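Local coordinates for glycosyl hydrolase (PDB 5NDX), which probably hydrolyses O-glycosidic bonds as a family 39 glycoside hydrolase and is a bacterial orthologue of human alpha-L-iduronidase, at residues A[426-431]-A[510-515]; A[9-14]-A[431-436]; A[42-47]-A[551-556]. The protein carries 2 engineered substitutions. One frame throughout, in Å; residues are numbered along the deposited sequence.

Overall arrangement
Interactions 1 and 2 hold neighbouring parts of one beta sheet near the periphery of the protein, both partly buried, and they share Ser431; interaction 3, fully buried, lies about 33 and 36 Å from them, centre to centre, closer to the middle of the chain. In interaction 1 the edge strand 508-516 pairs with strand 422-431: backbone bonds join the strands, with aliphatic residues on one face and charged ones on the other. Interaction 2 continues along strand 422-431 to its end, where strand 4-10 on the other flank turns a corner, and polar turn chemistry takes over. Interaction 3 instead joins a helix of the TIM barrel to a C-terminal sheet through methyl, sulfur and ring contacts.

Interaction 1 (A[426-431]-A[510-515]); sequences VRLEVS and VDLDVP
Two antiparallel strands pair here at the margin of a mixed beta sheet, 508-516 being one of its two outermost strands within the chain. At the start of 426-431, Val426 forms a hydrogen-bonded pair with Leu512: Val426 N gives a nearly straight bond to Leu512 O (3.0 Å, 178°), and Val426 O receives Leu512 N at 2.7 Å. The CG2 methyl of Val426 meets CG2 of Val514 at 3.9 Å, and beta-branched valine suits this extended, buried spot. Arg427, opposite Asp511 in a non-hydrogen-bonded pair, lies on the other, charged face. Its chain runs extended from CG to NE, with CB and CG both 3.7 Å from Asp511 OD1. The planes of guanidinium and carboxylate are turned 73° apart; Arg427 NH1 and Asp511 OD1, at 4.3 Å, are opposite charges without a salt bridge, but a water accepts from NH1 and donates to OD1. Leu428 returns to the Val426 face: its N bonds Val510 O, its O accepts from Val510 N, and its CB rests against Val510 CG1. Glu429 makes a salt bridge that probably steadies the arginine chain: Arg427 NE-H, in the guanidinium plane, reaches the anti lone pair of Glu429 OE2 at 2.6 Å.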
loop_
_atom_site.group_PDB
_atom_site.type_symbol
_atom_site.label_atom_id
_atom_site.label_comp_id
_atom_site.label_asym_id
_atom_site.label_seq_id
_atom_site.Cartn_x
_atom_site.Cartn_y
_atom_site.Cartn_z
ATOM N N VAL A 426 13.750 -20.802 -13.416
ATOM C CA VAL A 426 14.843 -20.071 -12.819
ATOM C C VAL A 426 15.563 -20.973 -11.819
ATOM O O VAL A 426 14.924 -21.650 -10.957
ATOM C CB VAL A 426 14.365 -18.779 -12.124
ATOM C CG1 VAL A 426 15.446 -18.106 -11.326
ATOM C CG2 VAL A 426 13.798 -17.807 -13.151
ATOM N N ARG A 427 16.887 -21.005 -11.946
ATOM C CA ARG A 427 17.738 -21.585 -10.910
ATOM C C ARG A 427 18.319 -20.394 -10.180
ATOM O O ARG A 427 19.066 -19.615 -10.771
ATOM C CB ARG A 427 18.855 -22.438 -11.451
ATOM C CG ARG A 427 19.760 -23.051 -10.365
ATOM C CD ARG A 427 20.994 -23.747 -10.949
ATOM N NE ARG A 427 21.831 -24.197 -9.845
ATOM C CZ ARG A 427 21.763 -25.389 -9.243
ATOM N NH1 ARG A 427 20.929 -26.360 -9.612
ATOM N NH2 ARG A 427 22.563 -25.612 -8.226
ATOM N N LEU A 428 17.936 -20.241 -8.919
ATOM C CA LEU A 428 18.349 -19.096 -8.133
ATOM C C LEU A 428 19.434 -19.557 -7.179
ATOM O O LEU A 428 19.222 -20.482 -6.411
ATOM C CB LEU A 428 17.178 -18.542 -7.340
ATOM C CG LEU A 428 17.484 -17.384 -6.375
ATOM C CD1 LEU A 428 17.898 -16.165 -7.170
ATOM C CD2 LEU A 428 16.236 -17.056 -5.570
ATOM N N GLU A 429 20.566 -18.884 -7.228
ATOM C CA GLU A 429 21.705 -19.128 -6.350
ATOM C C GLU A 429 21.952 -17.868 -5.533
ATOM O O GLU A 429 21.940 -16.776 -6.061
ATOM C CB GLU A 429 22.940 -19.484 -7.192
ATOM C CG GLU A 429 22.705 -20.805 -7.925
ATOM C CD GLU A 429 23.820 -21.282 -8.847
ATOM O OE1 GLU A 429 24.892 -20.658 -8.858
ATOM O OE2 GLU A 429 23.629 -22.308 -9.552
ATOM N N VAL A 430 22.147 -18.019 -4.243
ATOM C CA VAL A 430 22.501 -16.886 -3.413
ATOM C C VAL A 430 23.851 -17.261 -2.767
ATOM O O VAL A 430 23.946 -18.280 -2.102
ATOM C CB VAL A 430 21.480 -16.595 -2.318
ATOM C CG1 VAL A 430 21.925 -15.386 -1.489
ATOM C CG2 VAL A 430 20.106 -16.327 -2.899
ATOM N N SER A 431 24.854 -16.427 -2.968
ATOM C CA SER A 431 26.172 -16.634 -2.384
ATOM C C SER A 431 26.548 -15.469 -1.485
ATOM O O SER A 431 25.811 -14.508 -1.335
ATOM C CB SER A 431 27.211 -16.789 -3.510
ATOM O OG SER A 431 27.257 -15.614 -4.269
ATOM N N VAL A 510 18.060 -22.935 -5.297
ATOM C CA VAL A 510 16.733 -23.464 -5.470
ATOM C C VAL A 510 16.243 -23.327 -6.918
ATOM O O VAL A 510 16.617 -22.390 -7.632
ATOM C CB VAL A 510 15.761 -22.802 -4.461
ATOM C CG1 VAL A 510 15.568 -21.336 -4.760
ATOM C CG2 VAL A 510 14.438 -23.545 -4.424
ATOM N N ASP A 511 15.447 -24.297 -7.350
ATOM C CA ASP A 511 14.788 -24.243 -8.651
ATOM C C ASP A 511 13.419 -23.637 -8.452
ATOM O O ASP A 511 12.725 -23.983 -7.506
ATOM C CB ASP A 511 14.653 -25.598 -9.274
ATOM C CG ASP A 511 15.998 -26.137 -9.852
ATOM O OD1 ASP A 511 16.807 -25.354 -10.411
ATOM O OD2 ASP A 511 16.223 -27.363 -9.757
ATOM N N LEU A 512 13.046 -22.721 -9.337
ATOM C CA LEU A 512 11.730 -22.143 -9.301
ATOM C C LEU A 512 11.088 -22.291 -10.664
ATOM O O LEU A 512 11.690 -22.032 -11.685
ATOM C CB LEU A 512 11.835 -20.672 -8.960
ATOM C CG LEU A 512 12.440 -20.282 -7.616
ATOM C CD1 LEU A 512 12.777 -18.808 -7.613
ATOM C CD2 LEU A 512 11.422 -20.587 -6.534
ATOM N N ASP A 513 9.838 -22.689 -10.640
ATOM C CA ASP A 513 8.941 -22.631 -11.790
ATOM C C ASP A 513 8.227 -21.302 -11.677
ATOM O O ASP A 513 7.604 -21.014 -10.644
ATOM C CB ASP A 513 7.965 -23.793 -11.718
ATOM C CG ASP A 513 6.802 -23.615 -12.673
ATOM O OD1 ASP A 513 7.054 -23.730 -13.912
ATOM O OD2 ASP A 513 5.677 -23.268 -12.157
ATOM N N VAL A 514 8.332 -20.469 -12.703
ATOM C CA VAL A 514 7.954 -19.070 -12.599
ATOM C C VAL A 514 6.851 -18.757 -13.632
ATOM O O VAL A 514 7.150 -18.418 -14.742
ATOM C CB VAL A 514 9.172 -18.173 -12.808
ATOM C CG1 VAL A 514 8.807 -16.730 -12.691
ATOM C CG2 VAL A 514 10.251 -18.495 -11.786
ATOM N N PRO A 515 5.573 -18.854 -13.231
ATOM C CA PRO A 515 4.506 -18.508 -14.177
ATOM C C PRO A 515 4.459 -17.046 -14.551
ATOM O O PRO A 515 4.917 -16.203 -13.801
ATOM C CB PRO A 515 3.219 -18.877 -13.432
ATOM C CG PRO A 515 3.648 -19.756 -12.291
ATOM C CD PRO A 515 5.053 -19.339 -11.948
HETATM O O HOH W 1 18.910 -26.574 -11.658
#

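Interaction 2 (A[9-14]-A[431-436]); sequences VDASEA and SGLVPG
Asp10 and Ser431 form a parallel bridge where segment 9-14 turns a corner. Val9 O accepts from Ser431 N at 2.9 Å, nearly along its C=O axis. Ser431 O then takes the proton of Ala11 N, also at 2.9 Å, although that donor stands 29° above the carbonyl plane, so the bond is less well aimed. Ser431 OG, placed between its backbone N and carbonyl carbon (chi1 62°), has a weak hydrogen bond with Asn8 OD1. The corner is a type I turn from Asp10 to Glu13, with Glu13 N bonded to Asp10 O, overlaid by an Asx turn. Asp10 CG lies anti to the backbone N (chi1 -175°), which brings OD1 back over the turn to accept twice: Ser12 OG reaches its syn lone pair at 2.6 Å, while Ser12 N comes from above the carboxylate plane at 2.9 Å. Aspartate thus supplies the acceptor, and serine adds its hydroxyl as a second donor beside the backbone N-H. Gly432 faces the turn, where a CB would clash with Asp10 OD1 and Ser12 N. Strand 4-10 is flanked by strands 422-431 and 378-385, and Asp10 and Glu13 make backbone bonds to Lys381 of the latter, while Ala11 packs on Val407 of strand 407-413.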
loop_
_atom_site.group_PDB
_atom_site.type_symbol
_atom_site.label_atom_id
_atom_site.label_comp_id
_atom_site.label_asym_id
_atom_site.label_seq_id
_atom_site.Cartn_x
_atom_site.Cartn_y
_atom_site.Cartn_z
ATOM N N VAL A 9 22.751 -14.169 -6.979
ATOM C CA VAL A 9 22.679 -12.980 -6.166
ATOM C C VAL A 9 23.811 -13.067 -5.145
ATOM O O VAL A 9 23.877 -14.034 -4.365
ATOM C CB VAL A 9 21.355 -12.909 -5.431
ATOM C CG1 VAL A 9 21.319 -11.752 -4.465
ATOM C CG2 VAL A 9 20.192 -12.751 -6.426
ATOM N N ASP A 10 24.673 -12.062 -5.138
ATOM C CA ASP A 10 25.781 -12.066 -4.194
ATOM C C ASP A 10 25.528 -11.142 -3.026
ATOM O O ASP A 10 25.661 -9.940 -3.124
ATOM C CB ASP A 10 27.097 -11.747 -4.905
ATOM C CG ASP A 10 28.332 -11.865 -3.957
ATOM O OD1 ASP A 10 28.239 -12.103 -2.718
ATOM O OD2 ASP A 10 29.408 -11.717 -4.532
ATOM N N ALA A 11 25.153 -11.738 -1.915
ATOM C CA ALA A 11 24.814 -10.983 -0.707
ATOM C C ALA A 11 26.007 -10.251 -0.073
ATOM O O ALA A 11 25.791 -9.335 0.740
ATOM C CB ALA A 11 24.242 -11.924 0.340
ATOM N N SER A 12 27.237 -10.661 -0.407
ATOM C CA SER A 12 28.436 -10.014 0.152
ATOM C C SER A 12 28.777 -8.776 -0.650
ATOM O O SER A 12 29.673 -8.053 -0.269
ATOM C CB SER A 12 29.637 -10.984 0.192
ATOM O OG SER A 12 30.123 -11.242 -1.126
ATOM N N GLU A 13 28.104 -8.521 -1.768
ATOM C CA GLU A 13 28.418 -7.342 -2.512
ATOM C C GLU A 13 27.277 -6.298 -2.639
ATOM O O GLU A 13 26.380 -6.429 -3.502
ATOM C CB GLU A 13 28.912 -7.750 -3.871
ATOM C CG GLU A 13 29.253 -6.515 -4.691
ATOM C CD GLU A 13 30.569 -6.654 -5.386
ATOM O OE1 GLU A 13 31.566 -7.015 -4.680
ATOM O OE2 GLU A 13 30.567 -6.415 -6.616
ATOM N N ALA A 14 27.373 -5.246 -1.831
ATOM C CA ALA A 14 26.450 -4.116 -1.801
ATOM C C ALA A 14 26.669 -3.217 -2.997
ATOM O O ALA A 14 27.794 -2.885 -3.316
ATOM C CB ALA A 14 26.652 -3.323 -0.509
ATOM N N SER A 431 24.854 -16.427 -2.968
ATOM C CA SER A 431 26.172 -16.634 -2.384
ATOM C C SER A 431 26.548 -15.469 -1.485
ATOM O O SER A 431 25.811 -14.508 -1.335
ATOM C CB SER A 431 27.211 -16.789 -3.510
ATOM O OG SER A 431 27.257 -15.614 -4.269
ATOM N N GLY A 432 27.711 -15.582 -0.859
ATOM C CA GLY A 432 28.253 -14.513 -0.010
ATOM C C GLY A 432 27.533 -14.415 1.305
ATOM O O GLY A 432 27.534 -13.369 1.903
ATOM N N LEU A 433 26.867 -15.480 1.754
ATOM C CA LEU A 433 26.122 -15.395 3.024
ATOM C C LEU A 433 27.147 -15.684 4.119
ATOM O O LEU A 433 28.141 -16.339 3.850
ATOM C CB LEU A 433 25.036 -16.473 3.110
ATOM C CG LEU A 433 23.849 -16.359 2.121
ATOM C CD1 LEU A 433 23.103 -17.680 2.063
ATOM C CD2 LEU A 433 22.961 -15.214 2.496
ATOM N N VAL A 434 26.857 -15.292 5.344
ATOM C CA VAL A 434 27.715 -15.643 6.475
ATOM C C VAL A 434 27.487 -17.105 6.824
ATOM O O VAL A 434 26.344 -17.503 7.078
ATOM C CB VAL A 434 27.381 -14.812 7.720
ATOM C CG1 VAL A 434 28.247 -15.276 8.911
ATOM C CG2 VAL A 434 27.557 -13.333 7.404
ATOM N N PRO A 435 28.558 -17.913 6.859
ATOM C CA PRO A 435 28.292 -19.334 7.145
ATOM C C PRO A 435 27.582 -19.618 8.469
ATOM O O PRO A 435 27.660 -18.828 9.388
ATOM C CB PRO A 435 29.686 -19.977 7.021
ATOM C CG PRO A 435 30.321 -19.156 5.924
ATOM C CD PRO A 435 29.923 -17.736 6.314
ATOM N N GLY A 436 26.832 -20.723 8.498
ATOM C CA GLY A 436 25.816 -20.984 9.520
ATOM C C GLY A 436 24.523 -21.347 8.817
ATOM O O GLY A 436 24.423 -21.173 7.604
#

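Interaction 3 (A[42-47]-A[551-556]); sequences LAYIGG and ERMLFW
The C-terminal part of helix 36-45 and the loop after it come up against strand 549-557, the two backbones nearest at Ala43 and Phe555, whose CA atoms are 5.7 Å apart. Met553 and Phe555 project toward the helix. The Met553 chain bends at chi2 (67°), laying CE over one face of the Tyr44 ring, 3.6 Å from its centroid, as a CH-pi contact; SD sits obliquely, 3.6 Å from Tyr44 OH, completing a Met-aromatic pair. The same CE reaches Ala43 CB at 3.8 Å, the unbranched, flexible methionine chain letting one methyl touch two neighbours. The Ala43 methyl also meets Phe555 CD1 at 3.9 Å, and the small alanine lets strand and helix approach this closely. Ala43 O lies obliquely against the ring C-H atoms CD1 and CE1 of Phe555, 3.2 Å from CE1. The Phe555 ring turns its edge to Gly46 C and Gly47 N; a CB on Gly46 would crowd Leu42 O. An alanine in place of Tyr44 would remove the ring under Met553 CE and would probably loosen the methionine's seat. The helix follows strand 24-27 and precedes strand 55-58 in the chain. Dispersion and shape fit, rather than hydrogen bonds, therefore hold these two segments together.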
loop_
_atom_site.group_PDB
_atom_site.type_symbol
_atom_site.label_atom_id
_atom_site.label_comp_id
_atom_site.label_asym_id
_atom_site.label_seq_id
_atom_site.Cartn_x
_atom_site.Cartn_y
_atom_site.Cartn_z
ATOM N N LEU A 42 -8.271 -0.963 7.838
ATOM C CA LEU A 42 -7.069 -0.329 8.363
ATOM C C LEU A 42 -6.206 -1.239 9.237
ATOM O O LEU A 42 -5.019 -1.020 9.329
ATOM C CB LEU A 42 -7.393 0.961 9.112
ATOM C CG LEU A 42 -7.968 2.077 8.278
ATOM C CD1 LEU A 42 -8.326 3.263 9.149
ATOM C CD2 LEU A 42 -7.026 2.505 7.199
ATOM N N ALA A 43 -6.806 -2.227 9.883
ATOM C CA ALA A 43 -6.057 -3.247 10.604
ATOM C C ALA A 43 -5.191 -4.046 9.652
ATOM O O ALA A 43 -4.026 -4.304 9.954
ATOM C CB ALA A 43 -7.024 -4.184 11.314
ATOM N N TYR A 44 -5.755 -4.476 8.502
ATOM C CA TYR A 44 -4.899 -5.190 7.526
ATOM C C TYR A 44 -3.860 -4.274 6.921
ATOM O O TYR A 44 -2.708 -4.676 6.774
ATOM C CB TYR A 44 -5.669 -5.775 6.372
ATOM C CG TYR A 44 -6.750 -6.724 6.698
ATOM C CD1 TYR A 44 -6.539 -8.105 6.814
ATOM C CD2 TYR A 44 -8.026 -6.240 6.877
ATOM C CE1 TYR A 44 -7.612 -8.960 7.043
ATOM C CE2 TYR A 44 -9.058 -7.075 7.159
ATOM C CZ TYR A 44 -8.862 -8.421 7.242
ATOM O OH TYR A 44 -10.027 -9.117 7.521
ATOM N N ILE A 45 -4.255 -3.032 6.600
ATOM C CA ILE A 45 -3.361 -2.073 5.943
ATOM C C ILE A 45 -2.197 -1.666 6.864
ATOM O O ILE A 45 -1.061 -1.574 6.419
ATOM C CB ILE A 45 -4.121 -0.848 5.465
ATOM C CG1 ILE A 45 -5.090 -1.242 4.355
ATOM C CG2 ILE A 45 -3.175 0.239 4.970
ATOM C CD1 ILE A 45 -6.185 -0.201 4.128
ATOM N N GLY A 46 -2.466 -1.497 8.152
ATOM C CA GLY A 46 -1.408 -1.191 9.119
ATOM C C GLY A 46 -0.605 -2.375 9.616
ATOM O O GLY A 46 0.273 -2.206 10.428
ATOM N N GLY A 47 -0.972 -3.569 9.236
ATOM C CA GLY A 47 -0.296 -4.771 9.697
ATOM C C GLY A 47 0.798 -5.380 8.836
ATOM O O GLY A 47 1.261 -6.454 9.171
ATOM N N GLU A 551 -18.170 -12.156 14.254
ATOM C CA GLU A 551 -16.751 -12.209 13.835
ATOM C C GLU A 551 -15.924 -11.336 14.758
ATOM O O GLU A 551 -16.453 -10.391 15.370
ATOM C CB GLU A 551 -16.573 -11.726 12.383
ATOM C CG GLU A 551 -17.272 -12.601 11.358
ATOM C CD GLU A 551 -17.142 -12.129 9.910
ATOM O OE1 GLU A 551 -16.725 -10.982 9.683
ATOM O OE2 GLU A 551 -17.501 -12.926 9.027
ATOM N N ARG A 552 -14.631 -11.627 14.815
ATOM C CA ARG A 552 -13.661 -10.792 15.565
ATOM C C ARG A 552 -12.449 -10.460 14.713
ATOM O O ARG A 552 -11.800 -11.359 14.218
ATOM C CB ARG A 552 -13.202 -11.553 16.798
ATOM C CG ARG A 552 -14.334 -11.960 17.752
ATOM C CD ARG A 552 -14.986 -10.751 18.430
ATOM N NE ARG A 552 -16.086 -11.151 19.331
ATOM C CZ ARG A 552 -17.358 -11.375 18.976
ATOM N NH1 ARG A 552 -17.793 -11.236 17.728
ATOM N NH2 ARG A 552 -18.220 -11.744 19.888
ATOM N N MET A 553 -12.155 -9.189 14.533
ATOM C CA MET A 553 -10.953 -8.747 13.890
ATOM C C MET A 553 -9.876 -8.537 14.944
ATOM O O MET A 553 -10.111 -7.798 15.904
ATOM C CB MET A 553 -11.198 -7.441 13.162
ATOM C CG MET A 553 -10.022 -6.957 12.350
ATOM S SD MET A 553 -9.769 -8.138 10.988
ATOM C CE MET A 553 -8.099 -7.732 10.543
ATOM N N LEU A 554 -8.722 -9.180 14.746
ATOM C CA LEU A 554 -7.543 -9.036 15.589
ATOM C C LEU A 554 -6.508 -8.182 14.858
ATOM O O LEU A 554 -6.297 -8.339 13.617
ATOM C CB LEU A 554 -6.943 -10.404 15.906
ATOM C CG LEU A 554 -7.579 -11.296 16.966
ATOM C CD1 LEU A 554 -9.017 -11.617 16.608
ATOM C CD2 LEU A 554 -6.812 -12.606 17.149
ATOM N N PHE A 555 -5.846 -7.312 15.608
ATOM C CA PHE A 555 -4.767 -6.432 15.118
ATOM C C PHE A 555 -3.704 -6.418 16.213
ATOM O O PHE A 555 -4.053 -6.376 17.376
ATOM C CB PHE A 555 -5.310 -5.017 14.889
ATOM C CG PHE A 555 -4.281 -4.028 14.424
ATOM C CD1 PHE A 555 -3.626 -4.196 13.174
ATOM C CD2 PHE A 555 -3.984 -2.866 15.195
ATOM C CE1 PHE A 555 -2.713 -3.232 12.696
ATOM C CE2 PHE A 555 -3.043 -1.918 14.744
ATOM C CZ PHE A 555 -2.405 -2.097 13.483
ATOM N N TRP A 556 -2.428 -6.467 15.839
ATOM C CA TRP A 556 -1.330 -6.492 16.786
ATOM C C TRP A 556 -0.106 -5.895 16.141
ATOM O O TRP A 556 -0.190 -5.409 15.015
ATOM C CB TRP A 556 -1.095 -7.912 17.315
ATOM C CG TRP A 556 -0.657 -8.917 16.349
ATOM C CD1 TRP A 556 0.610 -9.275 16.057
ATOM C CD2 TRP A 556 -1.507 -9.772 15.588
ATOM N NE1 TRP A 556 0.611 -10.290 15.142
ATOM C CE2 TRP A 556 -0.676 -10.617 14.836
ATOM C CE3 TRP A 556 -2.893 -9.878 15.443
ATOM C CZ2 TRP A 556 -1.176 -11.553 13.929
ATOM C CZ3 TRP A 556 -3.403 -10.869 14.576
ATOM C CH2 TRP A 556 -2.524 -11.682 13.824
#